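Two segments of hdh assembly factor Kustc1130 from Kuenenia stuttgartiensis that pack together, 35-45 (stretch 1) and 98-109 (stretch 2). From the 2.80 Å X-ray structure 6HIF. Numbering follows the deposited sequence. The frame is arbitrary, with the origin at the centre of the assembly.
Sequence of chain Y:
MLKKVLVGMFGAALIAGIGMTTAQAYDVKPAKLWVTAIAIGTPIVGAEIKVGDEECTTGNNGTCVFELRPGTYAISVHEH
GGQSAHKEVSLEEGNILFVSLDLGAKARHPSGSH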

# COMPACT_ATOMS: atom_id res chain seq x y z
N VAL Y 35 67.56 -3.85 36.20
CA VAL Y 35 68.93 -4.10 36.64
C VAL Y 35 69.24 -5.59 36.47
O VAL Y 35 68.57 -6.44 37.06
CB VAL Y 35 69.19 -3.62 38.09
CG1 VAL Y 35 70.63 -3.84 38.50
CG2 VAL Y 35 68.81 -2.16 38.27
N THR Y 36 70.26 -5.87 35.66
CA THR Y 36 70.68 -7.24 35.38
C THR Y 36 72.03 -7.50 36.05
O THR Y 36 72.98 -6.73 35.86
CB THR Y 36 70.72 -7.52 33.87
OG1 THR Y 36 69.44 -7.19 33.32
CG2 THR Y 36 71.06 -8.95 33.54
N ALA Y 37 72.09 -8.58 36.82
CA ALA Y 37 73.30 -8.99 37.52
C ALA Y 37 73.96 -10.13 36.75
O ALA Y 37 73.39 -11.21 36.60
CB ALA Y 37 72.97 -9.39 38.93
N ILE Y 38 75.18 -9.87 36.26
CA ILE Y 38 75.90 -10.81 35.43
C ILE Y 38 77.19 -11.21 36.15
O ILE Y 38 77.78 -10.40 36.86
CB ILE Y 38 76.21 -10.22 34.04
CG1 ILE Y 38 75.12 -9.27 33.54
CG2 ILE Y 38 76.46 -11.32 33.03
CD1 ILE Y 38 75.54 -8.46 32.34
N ALA Y 39 77.62 -12.46 35.93
CA ALA Y 39 78.95 -12.92 36.30
C ALA Y 39 79.66 -13.44 35.05
O ALA Y 39 79.47 -14.59 34.66
CB ALA Y 39 78.85 -13.97 37.37
N ILE Y 40 80.47 -12.57 34.43
CA ILE Y 40 81.10 -12.77 33.12
C ILE Y 40 80.17 -13.51 32.17
O ILE Y 40 80.52 -14.57 31.64
CB ILE Y 40 82.50 -13.42 33.21
CG1 ILE Y 40 82.55 -14.62 34.16
CG2 ILE Y 40 83.56 -12.37 33.54
CD1 ILE Y 40 83.53 -15.70 33.74
N GLY Y 41 78.98 -12.94 31.95
CA GLY Y 41 78.08 -13.42 30.91
C GLY Y 41 76.84 -14.11 31.47
O GLY Y 41 75.74 -13.93 30.95
N THR Y 42 77.03 -14.92 32.52
CA THR Y 42 75.95 -15.73 33.06
C THR Y 42 75.18 -14.94 34.11
O THR Y 42 75.78 -14.18 34.88
CB THR Y 42 76.45 -17.09 33.57
OG1 THR Y 42 77.62 -16.87 34.35
CG2 THR Y 42 76.76 -18.06 32.46
N PRO Y 43 73.83 -15.07 34.17
CA PRO Y 43 73.02 -14.38 35.18
C PRO Y 43 73.27 -14.91 36.59
O PRO Y 43 73.42 -16.11 36.79
CB PRO Y 43 71.57 -14.67 34.76
CG PRO Y 43 71.66 -15.94 33.94
CD PRO Y 43 73.00 -15.87 33.25
N ILE Y 44 73.32 -13.99 37.57
CA ILE Y 44 73.50 -14.35 38.96
C ILE Y 44 72.13 -14.58 39.59
O ILE Y 44 71.29 -13.68 39.58
CB ILE Y 44 74.31 -13.29 39.73
CG1 ILE Y 44 75.61 -12.92 39.01
CG2 ILE Y 44 74.57 -13.74 41.16
CD1 ILE Y 44 76.35 -11.75 39.62
N VAL Y 45 71.92 -15.79 40.13
CA VAL Y 45 70.67 -16.16 40.76
C VAL Y 45 70.80 -15.97 42.27
O VAL Y 45 71.75 -16.45 42.88
CB VAL Y 45 70.27 -17.61 40.42
CG1 VAL Y 45 68.97 -18.03 41.09
CG2 VAL Y 45 70.20 -17.84 38.91
N PHE Y 98 67.77 0.29 31.06
CA PHE Y 98 68.31 -1.01 31.41
C PHE Y 98 69.75 -0.82 31.87
O PHE Y 98 70.54 -0.16 31.20
CB PHE Y 98 68.25 -1.96 30.21
CG PHE Y 98 66.87 -2.40 29.78
CD1 PHE Y 98 65.94 -1.49 29.30
CD2 PHE Y 98 66.51 -3.74 29.83
CE1 PHE Y 98 64.68 -1.90 28.91
CE2 PHE Y 98 65.25 -4.15 29.43
CZ PHE Y 98 64.33 -3.23 28.97
N VAL Y 99 70.06 -1.37 33.05
CA VAL Y 99 71.39 -1.31 33.61
C VAL Y 99 71.93 -2.73 33.72
O VAL Y 99 71.24 -3.63 34.22
CB VAL Y 99 71.42 -0.56 34.96
CG1 VAL Y 99 72.73 -0.75 35.70
CG2 VAL Y 99 71.13 0.92 34.78
N SER Y 100 73.16 -2.92 33.23
CA SER Y 100 73.80 -4.23 33.24
C SER Y 100 75.11 -4.14 34.01
O SER Y 100 76.04 -3.45 33.58
CB SER Y 100 74.03 -4.71 31.83
OG SER Y 100 73.96 -6.13 31.78
N LEU Y 101 75.16 -4.83 35.15
CA LEU Y 101 76.33 -4.78 36.02
C LEU Y 101 76.95 -6.18 36.11
O LEU Y 101 76.26 -7.14 36.47
CB LEU Y 101 75.91 -4.27 37.40
CG LEU Y 101 75.44 -2.81 37.46
CD1 LEU Y 101 74.69 -2.54 38.75
CD2 LEU Y 101 76.60 -1.84 37.29
N ASP Y 102 78.24 -6.26 35.77
CA ASP Y 102 78.98 -7.51 35.87
C ASP Y 102 79.82 -7.51 37.14
O ASP Y 102 80.53 -6.54 37.41
CB ASP Y 102 79.86 -7.75 34.64
CG ASP Y 102 80.39 -9.17 34.56
OD1 ASP Y 102 79.58 -10.07 34.25
OD2 ASP Y 102 81.59 -9.37 34.83
N LEU Y 103 79.74 -8.61 37.90
CA LEU Y 103 80.37 -8.69 39.21
C LEU Y 103 81.63 -9.54 39.13
O LEU Y 103 82.24 -9.85 40.16
CB LEU Y 103 79.37 -9.28 40.21
CG LEU Y 103 78.42 -8.27 40.86
CD1 LEU Y 103 77.30 -7.88 39.90
CD2 LEU Y 103 77.84 -8.83 42.15
N GLY Y 104 82.03 -9.91 37.91
CA GLY Y 104 83.27 -10.64 37.68
C GLY Y 104 83.09 -12.15 37.85
O GLY Y 104 82.00 -12.62 38.15
N ALA Y 105 84.20 -12.87 37.67
CA ALA Y 105 84.21 -14.33 37.63
C ALA Y 105 84.06 -14.92 39.03
O ALA Y 105 83.65 -16.07 39.18
CB ALA Y 105 85.48 -14.81 36.97
N LYS Y 106 84.37 -14.11 40.06
CA LYS Y 106 84.31 -14.55 41.44
C LYS Y 106 82.85 -14.67 41.89
O LYS Y 106 82.58 -15.27 42.92
CB LYS Y 106 85.08 -13.59 42.35
CG LYS Y 106 86.60 -13.61 42.22
CD LYS Y 106 87.26 -12.41 42.86
CE LYS Y 106 88.76 -12.32 42.62
NZ LYS Y 106 89.50 -13.30 43.43
N ALA Y 107 81.93 -14.11 41.09
CA ALA Y 107 80.51 -14.10 41.42
C ALA Y 107 79.81 -15.33 40.85
O ALA Y 107 78.59 -15.45 40.97
CB ALA Y 107 79.89 -12.82 40.92
N ARG Y 108 80.58 -16.23 40.23
CA ARG Y 108 80.05 -17.42 39.58
C ARG Y 108 80.22 -18.61 40.52
O ARG Y 108 81.34 -18.97 40.87
CB ARG Y 108 80.80 -17.65 38.27
CG ARG Y 108 79.99 -18.39 37.21
CD ARG Y 108 80.78 -18.50 35.93
NE ARG Y 108 80.05 -19.17 34.86
CZ ARG Y 108 80.52 -19.38 33.64
NH1 ARG Y 108 81.75 -19.00 33.33
NH2 ARG Y 108 79.76 -19.95 32.72
N HIS Y 109 79.09 -19.21 40.92
CA HIS Y 109 79.09 -20.23 41.96
C HIS Y 109 78.50 -21.54 41.44
O HIS Y 109 77.49 -21.52 40.73
CB HIS Y 109 78.38 -19.72 43.22
CG HIS Y 109 79.09 -18.59 43.89
ND1 HIS Y 109 80.34 -18.75 44.47
CD2 HIS Y 109 78.75 -17.30 44.08
CE1 HIS Y 109 80.73 -17.60 44.99
NE2 HIS Y 109 79.77 -16.70 44.76

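Strands 35-39 and 98-102 run side by side in parallel, their axes inclined by 18° and 4.8 Å apart at closest approach. Thr 36 and Ile 38 of the first strand supply the backbone ladder: Thr 36 N donates to Val 99 O (2.8 Å) and Thr 36 O accepts from Leu 101 N (3.0 Å), then Ile 38 N donates to Leu 101 O (2.9 Å) and Ile 38 O accepts from Leu 103 N (2.9 Å). Side chains alternate between the faces of the sheet. Val 35, Ala 37, Val 99 and Leu 101 share one; with Val 35 in rotamer t and Leu 101 in mt, Val 35 CG1 lies 4.3 Å from Leu 101 CD1. Thr 36, Ile 38, Ser 100 and Asp 102 occupy the other.

Asp 102, with chi1 t, swings its carboxylate to the start of the type I' turn from Ala 39 to Thr 42. Asp 102 OD1 takes a weak hydrogen bond from Ile 40 N (2.7 Å, 115°), while Asp 102 OD2 accepts from Gly 104 N (3.2 Å), so the carboxylate ties the turn to the chain leaving the second strand. Thr 42 adopts chi1 p, which brings Thr 42 OG1 within 3.0 Å of Ala 39 O, to which it donates. At Gly 41 (phi 110°, psi -41°) a CB would jam against Ile 40 O.

At the ends of the strands and beyond, the contact is largely apolar. Ala 39 CB meets Ala 107 CB at 3.9 Å. Ile 44, in rotamer mt, extends Ile 44 CD1 to 3.9 Å from both Leu 103 CB and Ala 107 CB. With chi1 p, Ile 40 CD1 sits 3.9 Å from Ala 105 CB and 3.8 Å from Arg 108 NH1. Arg 108 is extended, chi1 t at -153° and chi2 to chi4 within 3° of 180°, which carries its guanidinium alongside the turn.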